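One contact in two related proteins. Structure 1 is glutathione S-transferase, N-terminal domain protein from Pseudomonas putida, which binds oxidised glutathione disulfide in the crystal and probably acts as a glutathione-dependent transferase: PDB 4NAX (chain A, 1.30 Å), residues L23-T28 and N69-I74. Structure 2 is thiol transferase from Phanerochaete chrysosporium: PDB 4F0B (chain B, 1.45 Å), residues H11-T16 and G69-I74. Both blocks share one frame: the second was fitted to the first on N, CA, C and O of the twelve residues, RMSD 0.28 Å. Numbering follows each deposited sequence.

Structure 1 (4NAX); sequences LYSLPT and NKIPAI. With GDS (oxidized glutathione disulfide), chain C.
Y24 and A73 form the antiparallel hydrogen-bonded pair joining strands 21-25 and 73-76 of the thioredoxin-like domain: Y24 N to A73 O 2.9 Å, A73 N to Y24 O 3.1 Å. Beside I74, L23 holds CG opposite its own N (chi1 174°), bringing CD1 within 3.9 Å of I74 CG2 and near P72 CB. S25 OG lies 3.7 Å from P72 CB. L26 CB stands 4.2 Å from I71 CD1, which also meets T28 OG1, hydrogen-bonded to G31 N. I71 N and O, presented by the thioredoxin-fold cis-proline P72, each hydrogen-bond the backbone of one glutathione cysteine. K70 follows the ligand outward: CB and CG beside GDS O5, CD by CD6, CE 3.5 Å from OE6, NZ in a weak long ion pair with E156 of the second subunit. N69 ND2 lies 3.8 Å from GDS OE5.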
loop_
_atom_site.group_PDB
_atom_site.type_symbol
_atom_site.label_atom_id
_atom_site.label_comp_id
_atom_site.label_asym_id
_atom_site.label_seq_id
_atom_site.Cartn_x
_atom_site.Cartn_y
_atom_site.Cartn_z
ATOM N N LEU A 23 5.389 17.473 -10.426
ATOM C CA LEU A 23 5.066 16.940 -9.113
ATOM C C LEU A 23 4.085 17.856 -8.409
ATOM O O LEU A 23 4.325 19.056 -8.311
ATOM C CB LEU A 23 6.325 16.821 -8.259
ATOM C CG LEU A 23 6.129 16.415 -6.807
ATOM C CD1 LEU A 23 5.544 15.011 -6.670
ATOM C CD2 LEU A 23 7.436 16.527 -6.039
ATOM N N TYR A 24 2.989 17.290 -7.906
ATOM C CA TYR A 24 1.954 18.045 -7.185
ATOM C C TYR A 24 1.924 17.478 -5.779
ATOM O O TYR A 24 1.491 16.346 -5.574
ATOM C CB TYR A 24 0.604 17.934 -7.892
ATOM C CG TYR A 24 0.690 18.215 -9.387
ATOM C CD1 TYR A 24 0.647 19.513 -9.905
ATOM C CD2 TYR A 24 0.861 17.174 -10.286
ATOM C CE1 TYR A 24 0.745 19.741 -11.275
ATOM C CE2 TYR A 24 0.936 17.399 -11.651
ATOM C CZ TYR A 24 0.904 18.679 -12.142
ATOM O OH TYR A 24 0.976 18.876 -13.504
ATOM N N SER A 25 2.453 18.223 -4.808
ATOM C CA SER A 25 2.764 17.635 -3.534
ATOM C C SER A 25 2.816 18.678 -2.421
ATOM O O SER A 25 2.461 19.841 -2.613
ATOM C CB SER A 25 4.085 16.837 -3.660
ATOM O OG SER A 25 4.319 15.988 -2.534
ATOM N N LEU A 26 3.248 18.219 -1.256
ATOM C CA LEU A 26 3.363 19.009 -0.039
ATOM C C LEU A 26 4.374 18.253 0.832
ATOM O O LEU A 26 4.386 17.015 0.785
ATOM C CB LEU A 26 1.999 19.104 0.640
ATOM C CG LEU A 26 1.887 20.069 1.814
ATOM C CD1 LEU A 26 2.052 21.504 1.343
ATOM C CD2 LEU A 26 0.546 19.853 2.485
ATOM N N PRO A 27 5.219 18.954 1.638
ATOM C CA PRO A 27 6.197 18.225 2.468
ATOM C C PRO A 27 5.484 17.548 3.647
ATOM O O PRO A 27 5.175 18.162 4.659
ATOM C CB PRO A 27 7.176 19.313 2.920
ATOM C CG PRO A 27 6.965 20.445 1.995
ATOM C CD PRO A 27 5.510 20.395 1.617
ATOM N N THR A 28 5.154 16.299 3.440
ATOM C CA THR A 28 4.462 15.412 4.348
ATOM C C THR A 28 5.154 14.057 4.204
ATOM O O THR A 28 5.910 13.853 3.266
ATOM C CB THR A 28 3.023 15.209 3.903
ATOM O OG1 THR A 28 3.044 14.642 2.585
ATOM C CG2 THR A 28 2.222 16.494 3.868
ATOM N N ASN A 69 -8.100 12.502 -4.202
ATOM C CA ASN A 69 -7.959 13.801 -3.556
ATOM C C ASN A 69 -6.774 13.920 -2.607
ATOM O O ASN A 69 -6.810 14.702 -1.664
ATOM C CB ASN A 69 -9.283 14.400 -3.009
ATOM C CG ASN A 69 -9.884 13.721 -1.790
ATOM O OD1 ASN A 69 -10.944 13.083 -1.893
ATOM N ND2 ASN A 69 -9.301 13.950 -0.631
ATOM N N LYS A 70 -5.705 13.177 -2.898
ATOM C CA LYS A 70 -4.532 13.178 -2.033
ATOM C C LYS A 70 -3.257 13.446 -2.778
ATOM O O LYS A 70 -3.143 13.180 -3.979
ATOM C CB LYS A 70 -4.476 11.881 -1.220
ATOM C CG LYS A 70 -5.675 11.840 -0.236
ATOM C CD LYS A 70 -5.676 10.818 0.835
ATOM C CE LYS A 70 -6.954 10.972 1.622
ATOM N NZ LYS A 70 -7.011 10.050 2.767
ATOM N N ILE A 71 -2.299 14.008 -2.064
ATOM C CA ILE A 71 -0.941 14.123 -2.563
ATOM C C ILE A 71 -0.129 12.944 -2.048
ATOM O O ILE A 71 -0.458 12.345 -1.004
ATOM C CB ILE A 71 -0.289 15.483 -2.169
ATOM C CG1 ILE A 71 -0.084 15.658 -0.652
ATOM C CG2 ILE A 71 -1.076 16.641 -2.744
ATOM C CD1 ILE A 71 1.208 15.075 -0.104
ATOM N N PRO A 72 0.987 12.613 -2.715
ATOM C CA PRO A 72 1.504 13.207 -3.949
ATOM C C PRO A 72 0.829 12.656 -5.212
ATOM O O PRO A 72 0.253 11.559 -5.213
ATOM C CB PRO A 72 2.967 12.810 -3.926
ATOM C CG PRO A 72 2.953 11.457 -3.274
ATOM C CD PRO A 72 1.882 11.571 -2.193
ATOM N N ALA A 73 0.989 13.403 -6.295
ATOM C CA ALA A 73 0.579 12.973 -7.634
ATOM C C ALA A 73 1.611 13.527 -8.598
ATOM O O ALA A 73 2.274 14.531 -8.308
ATOM C CB ALA A 73 -0.808 13.452 -7.971
ATOM N N ILE A 74 1.746 12.869 -9.739
ATOM C CA ILE A 74 2.636 13.327 -10.791
ATOM C C ILE A 74 1.941 13.355 -12.148
ATOM O O ILE A 74 0.949 12.658 -12.380
ATOM C CB ILE A 74 3.923 12.482 -10.906
ATOM C CG1 ILE A 74 3.623 11.018 -11.269
ATOM C CG2 ILE A 74 4.734 12.575 -9.617
ATOM C CD1 ILE A 74 4.818 10.231 -11.755
HETATM N N1 GDS C . -7.772 12.977 6.118
HETATM C CA1 GDS C . -6.583 12.741 6.936
HETATM C C1 GDS C . -6.964 12.378 8.354
HETATM O OE1 GDS C . -6.122 11.754 9.042
HETATM O OE2 GDS C . -8.083 12.698 8.812
HETATM C CB1 GDS C . -5.713 14.004 6.939
HETATM C CG1 GDS C . -4.267 13.778 7.400
HETATM C CD1 GDS C . -3.508 12.905 6.432
HETATM O O1 GDS C . -3.815 12.867 5.255
HETATM N N2 GDS C . -2.521 12.193 6.961
HETATM C CA2 GDS C . -1.639 11.357 6.172
HETATM C C2 GDS C . -1.778 9.908 6.555
HETATM O O2 GDS C . -1.931 9.576 7.725
HETATM C CB2 GDS C . -0.186 11.790 6.377
HETATM S SG2 GDS C . 0.227 13.393 5.700
HETATM N N3 GDS C . -1.676 9.019 5.569
HETATM C CA3 GDS C . -1.804 7.589 5.795
HETATM C C3 GDS C . -0.982 6.732 4.857
HETATM O OE3 GDS C . -1.384 5.561 4.685
HETATM O OE4 GDS C . 0.055 7.213 4.389
HETATM N N4 GDS C . -4.284 14.282 2.630
HETATM C CA4 GDS C . -5.274 15.220 2.146
HETATM C C4 GDS C . -6.661 14.945 2.657
HETATM O OE5 GDS C . -7.598 15.729 2.326
HETATM O OE6 GDS C . -6.819 13.969 3.434
HETATM C C5 GDS C . -3.272 13.905 1.860
HETATM O O5 GDS C . -3.156 14.303 0.706
HETATM C CA5 GDS C . -2.236 12.990 2.476
HETATM N N5 GDS C . -1.848 11.959 1.519
HETATM C CB5 GDS C . -1.028 13.838 2.874
HETATM S SG5 GDS C . 0.355 12.914 3.546
HETATM C CA6 GDS C . -1.486 7.379 -0.220
HETATM C C6 GDS C . -0.098 7.556 -0.758
HETATM O OE7 GDS C . 0.091 8.439 -1.630
HETATM O OE8 GDS C . 0.797 6.801 -0.311
HETATM N N6 GDS C . -1.703 5.960 0.126
HETATM C CB6 GDS C . -1.692 8.267 1.008
HETATM C CG6 GDS C . -1.605 9.754 0.648
HETATM C CD6 GDS C . -1.980 10.657 1.791
HETATM O O6 GDS C . -2.338 10.214 2.888
#

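Structure 2 (4F0B); sequences HYTAPT and GRIPAI. With GDS (oxidized glutathione disulfide), chain D.
Y12 and A73 make the antiparallel hydrogen-bonded pair: Y12 N to A73 O 2.8 Å, A73 N to Y12 O 3.0 Å. Beside I74, H11 holds CG opposite its own N (chi1 -174°), bringing CD2 within 3.9 Å of I74 CG2 and NE2 3.5 Å from P72 CB. T13 OG1 lies 4.2 Å from P72 CB and is hydrogen-bonded to G19 O. A14 CB stands 3.9 Å from I71 CD1, which also meets T16 OG1, hydrogen-bonded to G19 N. I71 N and O, presented by the thioredoxin-fold cis-proline P72, each hydrogen-bond the backbone of one glutathione cysteine. R70 follows the ligand outward: CB and CG beside GDS O2, CD by CD1, NE 3.2 Å from OE4, NH1 giving a hydrogen bond to O1 at 3.1 Å, NH2 in a salt bridge with E154 of the second subunit.

What differs
Both structures pair Y24(A) or Y12(B) with A73(A) or A73(B) through the same two backbone hydrogen bonds and bind glutathione disulfide here; the CA atoms coincide within the error, and the side chains of T28(A), I71(A), I74(A) and their counterparts keep their place. At the sheet face, the branched chain of L23(A) stands against the imidazole of H11(B) with little change of outline: CD1 of L23(A) and CD2 of H11(B) are 0.2 Å apart. A ring nitrogen, ND1 of H11(B), takes the place of the methyl CD2 of L23(A), 0.5 Å apart. CE1 of H11(B) has no counterpart, while the touches on P72(A) and P72(B), I74(A) and I74(B) persist. S25(A) and T13(B) share the hydroxyl, OG and OG1 lying 0.6 Å apart, and T13(B) carries in addition the methyl CG2. On the other face Y24(A) and Y12(B) differ by a shift within one rotamer that leaves the OH atoms 1.9 Å apart after superposition, yet both rings touch O of A73(A) or A73(B). At L26(A) against A14(B), the CB contact with CD1 of I71(A) or I71(B) is common, but A14(B) is without CG, CD1 and CD2, the apolar bulk beyond CB. K70(A) and R70(B) run the same course: NZ of K70(A) and CZ of R70(B) are 0.8 Å apart. NH1 of R70(B) has no counterpart in K70(A) and lies where it donates to a gamma-glutamyl carbonyl of the ligand, which might strengthen the grip on it. N69(A) and G69(B) share the positive phi, but G69(B) is without the amide side chain whose ND2 in N69(A) approaches a glutathione carboxylate.

Structure 2 (4F0B)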
loop_
_atom_site.group_PDB
_atom_site.type_symbol
_atom_site.label_atom_id
_atom_site.label_comp_id
_atom_site.label_asym_id
_atom_site.label_seq_id
_atom_site.Cartn_x
_atom_site.Cartn_y
_atom_site.Cartn_z
ATOM N N HIS B 11 5.141 17.532 -10.342
ATOM C CA HIS B 11 4.928 16.859 -9.063
ATOM C C HIS B 11 4.006 17.688 -8.195
ATOM O O HIS B 11 4.395 18.800 -7.796
ATOM C CB HIS B 11 6.276 16.710 -8.348
ATOM C CG HIS B 11 6.201 15.903 -7.078
ATOM N ND1 HIS B 11 7.047 16.144 -6.021
ATOM C CD2 HIS B 11 5.393 14.879 -6.684
ATOM C CE1 HIS B 11 6.795 15.284 -5.042
ATOM N NE2 HIS B 11 5.784 14.515 -5.412
ATOM N N TYR B 12 2.809 17.157 -7.912
ATOM C CA TYR B 12 1.838 17.810 -7.051
ATOM C C TYR B 12 2.047 17.258 -5.652
ATOM O O TYR B 12 1.869 16.041 -5.429
ATOM C CB TYR B 12 0.418 17.491 -7.541
ATOM C CG TYR B 12 0.138 18.032 -8.922
ATOM C CD1 TYR B 12 -0.384 19.321 -9.099
ATOM C CD2 TYR B 12 0.415 17.270 -10.068
ATOM C CE1 TYR B 12 -0.632 19.841 -10.367
ATOM C CE2 TYR B 12 0.183 17.795 -11.353
ATOM C CZ TYR B 12 -0.351 19.075 -11.479
ATOM O OH TYR B 12 -0.597 19.629 -12.697
ATOM N N THR B 13 2.459 18.125 -4.726
ATOM C CA THR B 13 2.944 17.604 -3.460
ATOM C C THR B 13 2.749 18.572 -2.301
ATOM O O THR B 13 2.203 19.670 -2.460
ATOM C CB THR B 13 4.419 17.201 -3.628
ATOM O OG1 THR B 13 4.760 16.325 -2.553
ATOM C CG2 THR B 13 5.346 18.409 -3.652
ATOM N N ALA B 14 3.215 18.134 -1.121
ATOM C CA ALA B 14 3.232 18.942 0.100
ATOM C C ALA B 14 4.326 18.354 0.971
ATOM O O ALA B 14 4.721 17.199 0.769
ATOM C CB ALA B 14 1.862 18.896 0.815
ATOM N N PRO B 15 4.833 19.124 1.920
ATOM C CA PRO B 15 5.973 18.649 2.728
ATOM C C PRO B 15 5.521 17.706 3.823
ATOM O O PRO B 15 5.261 18.141 4.945
ATOM C CB PRO B 15 6.575 19.936 3.308
ATOM C CG PRO B 15 5.372 20.901 3.365
ATOM C CD PRO B 15 4.547 20.560 2.121
ATOM N N THR B 16 5.454 16.436 3.473
ATOM C CA THR B 16 4.837 15.402 4.327
ATOM C C THR B 16 5.563 14.080 4.048
ATOM O O THR B 16 6.282 13.945 3.042
ATOM C CB THR B 16 3.348 15.153 3.955
ATOM O OG1 THR B 16 3.281 14.774 2.576
ATOM C CG2 THR B 16 2.487 16.400 4.087
ATOM N N GLY B 69 -8.034 12.557 -4.420
ATOM C CA GLY B 69 -7.930 13.872 -3.797
ATOM C C GLY B 69 -6.881 13.962 -2.700
ATOM O O GLY B 69 -7.143 14.499 -1.636
ATOM N N ARG B 70 -5.689 13.425 -2.974
ATOM C CA ARG B 70 -4.580 13.459 -2.005
ATOM C C ARG B 70 -3.274 13.639 -2.785
ATOM O O ARG B 70 -3.206 13.348 -3.992
ATOM C CB ARG B 70 -4.484 12.151 -1.206
ATOM C CG ARG B 70 -5.629 11.977 -0.210
ATOM C CD ARG B 70 -5.189 11.069 0.963
ATOM N NE ARG B 70 -6.278 10.825 1.860
ATOM C CZ ARG B 70 -6.185 10.040 2.914
ATOM N NH1 ARG B 70 -5.033 9.438 3.176
ATOM N NH2 ARG B 70 -7.268 9.842 3.679
ATOM N N ILE B 71 -2.263 14.190 -2.113
ATOM C CA ILE B 71 -0.914 14.216 -2.699
ATOM C C ILE B 71 -0.099 13.020 -2.180
ATOM O O ILE B 71 -0.417 12.416 -1.155
ATOM C CB ILE B 71 -0.163 15.559 -2.437
ATOM C CG1 ILE B 71 -0.012 15.890 -0.954
ATOM C CG2 ILE B 71 -0.840 16.713 -3.156
ATOM C CD1 ILE B 71 1.181 15.175 -0.275
ATOM N N PRO B 72 0.963 12.650 -2.877
ATOM C CA PRO B 72 1.445 13.230 -4.140
ATOM C C PRO B 72 0.798 12.605 -5.349
ATOM O O PRO B 72 0.176 11.531 -5.312
ATOM C CB PRO B 72 2.954 12.901 -4.115
ATOM C CG PRO B 72 2.988 11.530 -3.392
ATOM C CD PRO B 72 1.886 11.624 -2.328
ATOM N N ALA B 73 0.955 13.320 -6.453
ATOM C CA ALA B 73 0.644 12.787 -7.767
ATOM C C ALA B 73 1.619 13.408 -8.734
ATOM O O ALA B 73 2.172 14.484 -8.487
ATOM C CB ALA B 73 -0.810 13.100 -8.188
ATOM N N ILE B 74 1.816 12.756 -9.879
ATOM C CA ILE B 74 2.563 13.376 -10.956
ATOM C C ILE B 74 1.820 13.336 -12.259
ATOM O O ILE B 74 0.889 12.555 -12.439
ATOM C CB ILE B 74 3.927 12.727 -11.203
ATOM C CG1 ILE B 74 3.775 11.249 -11.626
ATOM C CG2 ILE B 74 4.845 12.881 -9.983
ATOM C CD1 ILE B 74 5.069 10.637 -12.212
HETATM N N1 GDS D . -1.812 6.083 -0.046
HETATM C CA1 GDS D . -1.524 7.491 -0.466
HETATM C C1 GDS D . -0.090 7.525 -1.061
HETATM O OE1 GDS D . 0.741 6.680 -0.663
HETATM O OE2 GDS D . 0.149 8.391 -1.924
HETATM C CB1 GDS D . -1.567 8.410 0.765
HETATM C CG1 GDS D . -1.393 9.892 0.388
HETATM C CD1 GDS D . -1.762 10.763 1.581
HETATM O O1 GDS D . -2.103 10.347 2.681
HETATM N N2 GDS D . -1.759 12.113 1.320
HETATM C CA2 GDS D . -2.072 13.121 2.342
HETATM C C2 GDS D . -3.123 14.066 1.803
HETATM O O2 GDS D . -3.080 14.496 0.622
HETATM C CB2 GDS D . -0.864 13.966 2.736
HETATM S SG2 GDS D . 0.562 13.032 3.296
HETATM N N3 GDS D . -4.071 14.410 2.696
HETATM C CA3 GDS D . -5.122 15.352 2.299
HETATM C C3 GDS D . -6.486 14.864 2.622
HETATM O OE3 GDS D . -7.426 15.605 2.271
HETATM O OE4 GDS D . -6.623 13.750 3.196
HETATM N N4 GDS D . -1.554 8.992 5.168
HETATM C CA4 GDS D . -1.729 7.563 5.369
HETATM C C4 GDS D . -0.924 6.676 4.362
HETATM O OE5 GDS D . 0.090 7.137 3.799
HETATM O OE6 GDS D . -1.371 5.528 4.194
HETATM C C5 GDS D . -1.594 9.816 6.219
HETATM O O5 GDS D . -1.777 9.403 7.388
HETATM C CA5 GDS D . -1.429 11.299 5.935
HETATM N N5 GDS D . -2.329 12.080 6.816
HETATM C CB5 GDS D . 0.065 11.618 6.170
HETATM S SG5 GDS D . 0.459 13.276 5.626
HETATM C CA6 GDS D . -6.476 12.767 6.453
HETATM C C6 GDS D . -6.870 11.937 7.692
HETATM O OE7 GDS D . -6.269 10.860 7.900
HETATM O OE8 GDS D . -7.821 12.377 8.387
HETATM N N6 GDS D . -7.703 13.283 5.852
HETATM C CB6 GDS D . -5.541 13.950 6.861
HETATM C CG6 GDS D . -4.124 13.576 7.386
HETATM C CD6 GDS D . -3.316 12.894 6.320
HETATM O O6 GDS D . -3.501 12.991 5.117
#